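Local coordinates for protein putative methyltransferase from antibiotic biosynthesis pathway (Anabaena variabilis ATCC 29413, PDB 3EGE) that probably transfers a methyl group from S-adenosylmethionine to a substrate that has not been established, at residues G35-D40 against K93-V98; Y48-A53 against P76-F81; F145-E150 against S209-A214. One frame throughout, in Å; residues are numbered along the deposited sequence.

How the contacts relate
Contacts 1 and 2 lie in the parallel, Rossmann-type part of one mixed sheet and in a helix packed on it; contact 3 lies in a helical region on the opposite side of the chain's centre. Contact 1 joins the adjacent strands 37-41 and 97-101, and contact 2, nested within the loop that contact 1 closes, sets helix 47-53 against strand 78-81. Their centres are 11 Å apart, and they touch where Ile38 CD1 meets Leu52 CD1 at 4.0 Å. Contact 3 follows later in the chain, its centre 33 Å from that of contact 1 and 29 Å from that of contact 2. The first two thus build the probable cofactor-binding core, and the third fastens helices added to it.

Contact 1: G35-D40 against K93-V98; sequences GSVIAD and KSVDGV
Asp96 carries CG beside its own backbone N (chi1 -61°), and its carboxylate faces Val37, whose CG1 stands anti to the backbone N (chi1 -176°) and meets Val95. The two segments form the start of the pairing between the parallel strands 37-41 and 97-101, neighbours in the Rossmann-like sheet of the methyltransferase fold and the place where the strand order 3-2-1-4-5 passes from its first strand to its fourth.

Asp96 OD2 takes the backbone N-H of Val37 on its anti lone pair, 2.9 Å from Val37 N and almost straight (171°). An aspartate suits this spot because its short side chain brings a carboxylate acceptor where the strand pairing has not yet begun. Its other oxygen, OD1, makes a long, weak ion pair with Arg122. Val37 O is gripped twice, by Asp96 N at 2.8 Å from above the carbonyl plane and by Gly97 N, which lies in that plane. Two residues farther along, Ala39 N gives its hydrogen to Gly97 O at 2.9 Å. With no side chain, Gly97 lets the strands close up: Ile38 CG2 rests against Gly97 C at 4.0 Å, while the longer branch of Ile38 leads away from the pair.

The apolar residues gather elsewhere. Val95 reaches between Val37 and Ala39, crossing the side chain of Val37 at about a right angle, and the methyl of Ala39 touches Val95 and, more loosely, Val98 CG2. Helix 110-120 covers this side, with Ile120 touching Ala39, Val95 and Val98. Compact valines and an alanine suit the close approach of that helix. Val95 CG1 lies 4.0 Å from Val37 CG1 and equally 4.0 Å from Ala39 CB.

Contact 2: Y48-A53 against P76-F81; sequences YSVALA and PQVEWF
Val78 meets Ala53 and Ser49, and the contact across these segments is purely van der Waals. The nearest apolar approach is Ala53 CB to Val78 CG2, 3.5 Å, methyl against methyl. Val78 sends one branch to each part of the helix surface: with CG1 anti to the backbone N (chi1 -178°), that methyl comes to Ser49 CB at 4.2 Å, while CG2 turns to Ala53. Val50 adds its CG2 at the flank, 4.3 Å from Val78 CG2, and Gln77 brings only its CB to Ala53, on the more open margin. Small residues suit this helix face. Alanine and serine present little beyond CB, and Ser49 and Ala53, one turn apart, form a shallow surface on which the forked valine can sit.

A second kind of contact sets the same methyl against a backbone carbonyl: Val78 CG2 lies 3.8 Å from Ser49 O. That oxygen already accepts the helical bond from Ala53 N at 2.9 Å, so its polar need is met beside the apolar methyl.

The polar group of the interface is served from elsewhere. Ser49 OG is hydrogen-bonded to Asp40 OD2 on strand 37-41, which ties the helix to the sheet beneath it.

Helix and strand axes approach to 9.4 Å, and their directions differ by 156°, so the helix runs nearly antiparallel to the strand. This is the packing expected of alternating parallel strands and helices in a Rossmann-type fold, here between edge strand 78-81 and the helix that follows a glycine-rich loop, probably of the cofactor-binding kind.

Contact 3: F145-E150 against S209-A214; sequences FPFLWE and SSFALA
Phe211 meets both Phe145 and Phe147 in edge-to-face arrangements, the three rings forming a triangle, but with different parts of its ring. Toward Phe145 it offers its edge: CE1 and CZ point at the face of the Phe145 ring, with centroids 5.0 Å apart and planes at 70°. Toward Phe147 the roles reverse, and Phe211 lends its face. Phe147 turns its far edge onto it, CZ approaching Phe211 CD1 and CE1 at 3.5 Å, with planes at 80°. The hydrogen-bearing edges thus meet the electron-rich faces, a favourable way for phenylalanines to fill a buried site.

Phe147 holds CG in the crowded position between the backbone N and carbonyl carbon (chi1 54°), which places this start of its ring 3.6 Å from Ala214 CB. One face of the ring receives Ala214: this CB sits 3.7 Å from the centroid, a CH-pi contact that the small methyl can make just after the weakly bonded helix 209-213.

Leu148 adds a third contact to Phe211. Its CD2 touches Ser210 CB at 3.4 Å and Phe211 CE2 at 4.0 Å, the leucine crossing the ring obliquely. Ser210 packs through its CB, and its hydroxyl is hydrogen-bonded to Asp151 on the next turn of the first helix, so this polar end of the interface also joins the two helices. Val219 of helix 216-231 also touches Phe147, Phe211 and Ala214.

The helix axes pass 9.5 Å apart at a steep crossing. The whole is an aromatic cluster binding together two helices, one following strand 126-131 and the other coming after helix 202-206, among the helical additions to the methyltransferase sheet.

Contact 1: G35-D40 against K93-V98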
loop_
_atom_site.group_PDB
_atom_site.type_symbol
_atom_site.label_atom_id
_atom_site.label_comp_id
_atom_site.label_asym_id
_atom_site.label_seq_id
_atom_site.Cartn_x
_atom_site.Cartn_y
_atom_site.Cartn_z
ATOM N N GLY A 35 -20.216 -6.616 -10.916
ATOM C CA GLY A 35 -21.030 -5.441 -11.242
ATOM C C GLY A 35 -21.251 -4.477 -10.081
ATOM O O GLY A 35 -21.986 -3.511 -10.221
ATOM N N SER A 36 -20.646 -4.743 -8.925
ATOM C CA SER A 36 -20.696 -3.824 -7.790
ATOM C C SER A 36 -19.750 -2.648 -8.080
ATOM O O SER A 36 -18.903 -2.721 -8.988
ATOM C CB SER A 36 -20.317 -4.531 -6.487
ATOM O OG SER A 36 -21.241 -5.569 -6.199
ATOM N N VAL A 37 -19.958 -1.555 -7.346
ATOM C CA VAL A 37 -19.194 -0.326 -7.466
ATOM C C VAL A 37 -18.379 -0.146 -6.185
ATOM O O VAL A 37 -18.872 -0.400 -5.072
ATOM C CB VAL A 37 -20.105 0.906 -7.766
ATOM C CG1 VAL A 37 -19.279 2.206 -8.004
ATOM C CG2 VAL A 37 -20.941 0.640 -8.993
ATOM N N ILE A 38 -17.091 0.199 -6.366
ATOM C CA ILE A 38 -16.204 0.516 -5.278
ATOM C C ILE A 38 -15.532 1.875 -5.489
ATOM O O ILE A 38 -15.343 2.314 -6.625
ATOM C CB ILE A 38 -15.121 -0.618 -4.999
ATOM C CG1 ILE A 38 -14.115 -0.794 -6.160
ATOM C CG2 ILE A 38 -15.822 -1.977 -4.664
ATOM C CD1 ILE A 38 -12.812 -1.429 -5.740
ATOM N N ALA A 39 -15.188 2.529 -4.376
ATOM C CA ALA A 39 -14.404 3.752 -4.380
ATOM C C ALA A 39 -13.000 3.313 -3.978
ATOM O O ALA A 39 -12.849 2.481 -3.065
ATOM C CB ALA A 39 -14.937 4.762 -3.430
ATOM N N ASP A 40 -11.991 3.818 -4.717
ATOM C CA ASP A 40 -10.556 3.588 -4.441
ATOM C C ASP A 40 -10.020 4.975 -4.048
ATOM O O ASP A 40 -9.835 5.865 -4.916
ATOM C CB ASP A 40 -9.840 3.017 -5.680
ATOM C CG ASP A 40 -8.352 2.670 -5.431
ATOM O OD1 ASP A 40 -7.832 2.807 -4.295
ATOM O OD2 ASP A 40 -7.695 2.239 -6.414
ATOM N N LYS A 93 -23.946 7.347 -0.211
ATOM C CA LYS A 93 -24.467 6.023 -0.598
ATOM C C LYS A 93 -24.406 5.752 -2.125
ATOM O O LYS A 93 -25.367 5.315 -2.722
ATOM C CB LYS A 93 -25.910 5.866 -0.028
ATOM C CG LYS A 93 -26.078 6.230 1.483
ATOM C CD LYS A 93 -25.096 5.442 2.340
ATOM C CE LYS A 93 -25.030 5.768 3.813
ATOM N NZ LYS A 93 -23.694 5.201 4.360
ATOM N N SER A 94 -23.242 6.039 -2.703
ATOM C CA SER A 94 -22.957 5.917 -4.133
ATOM C C SER A 94 -22.064 4.728 -4.526
ATOM O O SER A 94 -21.884 4.463 -5.732
ATOM C CB SER A 94 -22.307 7.223 -4.631
ATOM O OG SER A 94 -21.134 7.498 -3.913
ATOM N N VAL A 95 -21.493 4.039 -3.541
ATOM C CA VAL A 95 -20.656 2.870 -3.790
ATOM C C VAL A 95 -21.035 1.753 -2.840
ATOM O O VAL A 95 -21.551 1.993 -1.741
ATOM C CB VAL A 95 -19.112 3.199 -3.687
ATOM C CG1 VAL A 95 -18.732 4.324 -4.676
ATOM C CG2 VAL A 95 -18.686 3.550 -2.232
ATOM N N ASP A 96 -20.774 0.529 -3.294
ATOM C CA ASP A 96 -21.034 -0.708 -2.527
ATOM C C ASP A 96 -19.888 -1.031 -1.581
ATOM O O ASP A 96 -20.136 -1.567 -0.524
ATOM C CB ASP A 96 -21.260 -1.880 -3.474
ATOM C CG ASP A 96 -22.437 -1.658 -4.353
ATOM O OD1 ASP A 96 -23.528 -1.504 -3.776
ATOM O OD2 ASP A 96 -22.290 -1.612 -5.595
ATOM N N GLY A 97 -18.653 -0.695 -1.977
ATOM C CA GLY A 97 -17.463 -0.892 -1.169
ATOM C C GLY A 97 -16.423 0.208 -1.368
ATOM O O GLY A 97 -16.501 1.008 -2.292
ATOM N N VAL A 98 -15.453 0.242 -0.460
ATOM C CA VAL A 98 -14.426 1.246 -0.450
ATOM C C VAL A 98 -13.093 0.585 -0.137
ATOM O O VAL A 98 -13.018 -0.256 0.760
ATOM C CB VAL A 98 -14.721 2.326 0.635
ATOM C CG1 VAL A 98 -13.621 3.413 0.655
ATOM C CG2 VAL A 98 -16.115 2.967 0.439
#

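Contact 2: Y48-A53 against P76-F81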
loop_
_atom_site.group_PDB
_atom_site.type_symbol
_atom_site.label_atom_id
_atom_site.label_comp_id
_atom_site.label_asym_id
_atom_site.label_seq_id
_atom_site.Cartn_x
_atom_site.Cartn_y
_atom_site.Cartn_z
ATOM N N TYR A 48 -4.108 -0.707 -9.111
ATOM C CA TYR A 48 -5.108 -1.532 -8.391
ATOM C C TYR A 48 -6.574 -1.248 -8.813
ATOM O O TYR A 48 -7.406 -2.184 -8.849
ATOM C CB TYR A 48 -4.900 -1.488 -6.871
ATOM C CG TYR A 48 -3.728 -2.365 -6.485
ATOM C CD1 TYR A 48 -3.895 -3.760 -6.307
ATOM C CD2 TYR A 48 -2.433 -1.831 -6.366
ATOM C CE1 TYR A 48 -2.779 -4.603 -5.988
ATOM C CE2 TYR A 48 -1.329 -2.650 -6.060
ATOM C CZ TYR A 48 -1.509 -4.034 -5.863
ATOM O OH TYR A 48 -0.441 -4.838 -5.558
ATOM N N SER A 49 -6.848 0.017 -9.159
ATOM C CA SER A 49 -8.146 0.455 -9.690
ATOM C C SER A 49 -8.483 -0.330 -10.954
ATOM O O SER A 49 -9.571 -0.922 -11.053
ATOM C CB SER A 49 -8.148 1.970 -9.994
ATOM O OG SER A 49 -7.620 2.729 -8.903
ATOM N N VAL A 50 -7.524 -0.377 -11.884
ATOM C CA VAL A 50 -7.685 -1.129 -13.152
ATOM C C VAL A 50 -7.714 -2.634 -12.917
ATOM O O VAL A 50 -8.536 -3.336 -13.507
ATOM C CB VAL A 50 -6.569 -0.769 -14.200
ATOM C CG1 VAL A 50 -6.650 -1.689 -15.456
ATOM C CG2 VAL A 50 -6.671 0.725 -14.586
ATOM N N ALA A 51 -6.811 -3.109 -12.060
ATOM C CA ALA A 51 -6.724 -4.523 -11.683
ATOM C C ALA A 51 -8.064 -5.032 -11.093
ATOM O O ALA A 51 -8.557 -6.094 -11.486
ATOM C CB ALA A 51 -5.535 -4.746 -10.694
ATOM N N LEU A 52 -8.652 -4.251 -10.189
ATOM C CA LEU A 52 -9.980 -4.569 -9.608
ATOM C C LEU A 52 -11.112 -4.364 -10.590
ATOM O O LEU A 52 -12.073 -5.129 -10.555
ATOM C CB LEU A 52 -10.241 -3.767 -8.330
ATOM C CG LEU A 52 -9.342 -4.205 -7.162
ATOM C CD1 LEU A 52 -9.155 -3.067 -6.206
ATOM C CD2 LEU A 52 -9.911 -5.454 -6.470
ATOM N N ALA A 53 -11.006 -3.356 -11.470
ATOM C CA ALA A 53 -11.998 -3.157 -12.545
ATOM C C ALA A 53 -12.033 -4.409 -13.429
ATOM O O ALA A 53 -13.100 -4.918 -13.741
ATOM C CB ALA A 53 -11.704 -1.891 -13.398
ATOM N N PRO A 76 -12.659 1.438 -19.320
ATOM C CA PRO A 76 -14.101 1.726 -19.380
ATOM C C PRO A 76 -14.871 1.699 -18.045
ATOM O O PRO A 76 -15.858 2.417 -17.925
ATOM C CB PRO A 76 -14.656 0.627 -20.314
ATOM C CG PRO A 76 -13.522 0.073 -20.988
ATOM C CD PRO A 76 -12.323 0.265 -20.150
ATOM N N GLN A 77 -14.425 0.858 -17.105
ATOM C CA GLN A 77 -15.036 0.681 -15.785
ATOM C C GLN A 77 -14.330 1.429 -14.631
ATOM O O GLN A 77 -14.634 1.179 -13.463
ATOM C CB GLN A 77 -15.210 -0.825 -15.467
ATOM C CG GLN A 77 -16.323 -1.552 -16.281
ATOM C CD GLN A 77 -15.948 -1.942 -17.701
ATOM O OE1 GLN A 77 -14.786 -2.169 -18.011
ATOM N NE2 GLN A 77 -16.951 -2.053 -18.573
ATOM N N VAL A 78 -13.411 2.341 -14.957
ATOM C CA VAL A 78 -12.738 3.176 -13.963
ATOM C C VAL A 78 -13.106 4.643 -14.244
ATOM O O VAL A 78 -12.987 5.090 -15.382
ATOM C CB VAL A 78 -11.191 2.978 -13.956
ATOM C CG1 VAL A 78 -10.527 3.837 -12.872
ATOM C CG2 VAL A 78 -10.839 1.512 -13.714
ATOM N N GLU A 79 -13.607 5.354 -13.223
ATOM C CA GLU A 79 -13.875 6.802 -13.317
ATOM C C GLU A 79 -12.861 7.529 -12.440
ATOM O O GLU A 79 -12.747 7.229 -11.270
ATOM C CB GLU A 79 -15.310 7.175 -12.917
ATOM C CG GLU A 79 -16.423 6.511 -13.781
ATOM C CD GLU A 79 -16.370 6.824 -15.272
ATOM O OE1 GLU A 79 -15.624 7.719 -15.728
ATOM O OE2 GLU A 79 -17.090 6.150 -16.027
ATOM N N TRP A 80 -12.156 8.502 -13.015
ATOM C CA TRP A 80 -11.108 9.227 -12.303
ATOM C C TRP A 80 -11.565 10.592 -11.758
ATOM O O TRP A 80 -12.098 11.454 -12.505
ATOM C CB TRP A 80 -9.878 9.414 -13.200
ATOM C CG TRP A 80 -8.675 9.573 -12.375
ATOM C CD1 TRP A 80 -8.208 10.728 -11.772
ATOM C CD2 TRP A 80 -7.809 8.520 -11.950
ATOM N NE1 TRP A 80 -7.066 10.455 -11.059
ATOM C CE2 TRP A 80 -6.804 9.109 -11.129
ATOM C CE3 TRP A 80 -7.762 7.139 -12.210
ATOM C CZ2 TRP A 80 -5.764 8.358 -10.549
ATOM C CZ3 TRP A 80 -6.726 6.379 -11.620
ATOM C CH2 TRP A 80 -5.740 6.998 -10.803
ATOM N N PHE A 81 -11.337 10.768 -10.458
ATOM C CA PHE A 81 -11.624 11.998 -9.722
ATOM C C PHE A 81 -10.338 12.526 -9.053
ATOM O O PHE A 81 -9.663 11.771 -8.326
ATOM C CB PHE A 81 -12.660 11.726 -8.627
ATOM C CG PHE A 81 -13.971 11.233 -9.150
ATOM C CD1 PHE A 81 -14.172 9.874 -9.391
ATOM C CD2 PHE A 81 -15.004 12.126 -9.429
ATOM C CE1 PHE A 81 -15.415 9.394 -9.897
ATOM C CE2 PHE A 81 -16.243 11.665 -9.944
ATOM C CZ PHE A 81 -16.442 10.295 -10.168
#

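Contact 3: F145-E150 against S209-A214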
loop_
_atom_site.group_PDB
_atom_site.type_symbol
_atom_site.label_atom_id
_atom_site.label_comp_id
_atom_site.label_asym_id
_atom_site.label_seq_id
_atom_site.Cartn_x
_atom_site.Cartn_y
_atom_site.Cartn_z
ATOM N N PHE A 145 19.248 1.392 4.500
ATOM C CA PHE A 145 18.352 2.513 4.145
ATOM C C PHE A 145 17.446 2.893 5.326
ATOM O O PHE A 145 16.234 2.624 5.301
ATOM C CB PHE A 145 17.541 2.134 2.896
ATOM C CG PHE A 145 18.406 1.751 1.709
ATOM C CD1 PHE A 145 19.290 2.670 1.157
ATOM C CD2 PHE A 145 18.342 0.461 1.153
ATOM C CE1 PHE A 145 20.095 2.322 0.060
ATOM C CE2 PHE A 145 19.155 0.094 0.078
ATOM C CZ PHE A 145 20.026 1.034 -0.481
ATOM N N PRO A 146 18.025 3.557 6.357
ATOM C CA PRO A 146 17.241 3.870 7.602
ATOM C C PRO A 146 16.017 4.765 7.402
ATOM O O PRO A 146 15.036 4.665 8.161
ATOM C CB PRO A 146 18.281 4.534 8.520
ATOM C CG PRO A 146 19.325 5.062 7.585
ATOM C CD PRO A 146 19.405 4.062 6.464
ATOM N N PHE A 147 16.106 5.645 6.404
ATOM C CA PHE A 147 15.011 6.536 6.036
ATOM C C PHE A 147 13.690 5.826 5.754
ATOM O O PHE A 147 12.624 6.373 6.068
ATOM C CB PHE A 147 15.399 7.457 4.884
ATOM C CG PHE A 147 15.927 6.742 3.677
ATOM C CD1 PHE A 147 15.052 6.210 2.717
ATOM C CD2 PHE A 147 17.315 6.588 3.500
ATOM C CE1 PHE A 147 15.549 5.520 1.605
ATOM C CE2 PHE A 147 17.817 5.915 2.383
ATOM C CZ PHE A 147 16.933 5.390 1.435
ATOM N N LEU A 148 13.742 4.624 5.184
ATOM C CA LEU A 148 12.512 3.822 4.938
ATOM C C LEU A 148 11.805 3.454 6.228
ATOM O O LEU A 148 10.609 3.527 6.300
ATOM C CB LEU A 148 12.826 2.536 4.174
ATOM C CG LEU A 148 13.422 2.630 2.773
ATOM C CD1 LEU A 148 13.715 1.227 2.273
ATOM C CD2 LEU A 148 12.521 3.388 1.780
ATOM N N TRP A 149 12.573 3.112 7.256
ATOM C CA TRP A 149 12.063 2.745 8.565
ATOM C C TRP A 149 11.493 3.955 9.312
ATOM O O TRP A 149 10.400 3.898 9.899
ATOM C CB TRP A 149 13.209 2.111 9.360
ATOM C CG TRP A 149 12.801 1.510 10.662
ATOM C CD1 TRP A 149 12.186 0.308 10.852
ATOM C CD2 TRP A 149 13.024 2.061 11.962
ATOM N NE1 TRP A 149 11.989 0.089 12.186
ATOM C CE2 TRP A 149 12.476 1.144 12.898
ATOM C CE3 TRP A 149 13.621 3.244 12.431
ATOM C CZ2 TRP A 149 12.511 1.363 14.272
ATOM C CZ3 TRP A 149 13.673 3.470 13.796
ATOM C CH2 TRP A 149 13.112 2.532 14.713
ATOM N N GLU A 150 12.277 5.031 9.288
ATOM C CA GLU A 150 11.939 6.311 9.891
ATOM C C GLU A 150 10.668 6.900 9.301
ATOM O O GLU A 150 9.822 7.403 10.042
ATOM C CB GLU A 150 13.093 7.300 9.698
ATOM C CG GLU A 150 14.344 6.972 10.514
ATOM C CD GLU A 150 15.626 7.644 10.002
ATOM O OE1 GLU A 150 15.602 8.524 9.114
ATOM O OE2 GLU A 150 16.692 7.251 10.480
ATOM N N SER A 209 8.854 6.135 -3.174
ATOM C CA SER A 209 8.921 7.598 -2.974
ATOM C C SER A 209 9.874 8.045 -1.873
ATOM O O SER A 209 10.466 9.109 -1.996
ATOM C CB SER A 209 7.514 8.229 -2.789
ATOM O OG SER A 209 6.934 7.891 -1.528
ATOM N N SER A 210 10.033 7.224 -0.833
ATOM C CA SER A 210 10.994 7.508 0.243
ATOM C C SER A 210 12.420 7.756 -0.253
ATOM O O SER A 210 13.102 8.601 0.320
ATOM C CB SER A 210 10.999 6.424 1.326
ATOM O OG SER A 210 9.913 6.591 2.228
ATOM N N PHE A 211 12.851 7.059 -1.307
ATOM C CA PHE A 211 14.196 7.260 -1.875
ATOM C C PHE A 211 14.383 8.679 -2.439
ATOM O O PHE A 211 15.355 9.371 -2.080
ATOM C CB PHE A 211 14.562 6.178 -2.932
ATOM C CG PHE A 211 15.030 4.840 -2.335
ATOM C CD1 PHE A 211 16.375 4.652 -1.978
ATOM C CD2 PHE A 211 14.140 3.783 -2.137
ATOM C CE1 PHE A 211 16.826 3.428 -1.437
ATOM C CE2 PHE A 211 14.570 2.549 -1.579
ATOM C CZ PHE A 211 15.914 2.368 -1.229
ATOM N N ALA A 212 13.443 9.122 -3.290
ATOM C CA ALA A 212 13.504 10.478 -3.894
ATOM C C ALA A 212 13.436 11.558 -2.805
ATOM O O ALA A 212 14.187 12.546 -2.837
ATOM C CB ALA A 212 12.411 10.680 -4.919
ATOM N N LEU A 213 12.588 11.328 -1.819
ATOM C CA LEU A 213 12.446 12.245 -0.690
ATOM C C LEU A 213 13.590 12.199 0.317
ATOM O O LEU A 213 13.674 13.122 1.129
ATOM C CB LEU A 213 11.118 11.992 0.058
ATOM C CG LEU A 213 9.872 12.214 -0.822
ATOM C CD1 LEU A 213 8.613 11.678 -0.121
ATOM C CD2 LEU A 213 9.743 13.693 -1.239
ATOM N N ALA A 214 14.440 11.159 0.295
ATOM C CA ALA A 214 15.524 11.024 1.288
ATOM C C ALA A 214 16.718 11.891 0.902
ATOM O O ALA A 214 16.798 12.350 -0.239
ATOM C CB ALA A 214 15.935 9.556 1.450
#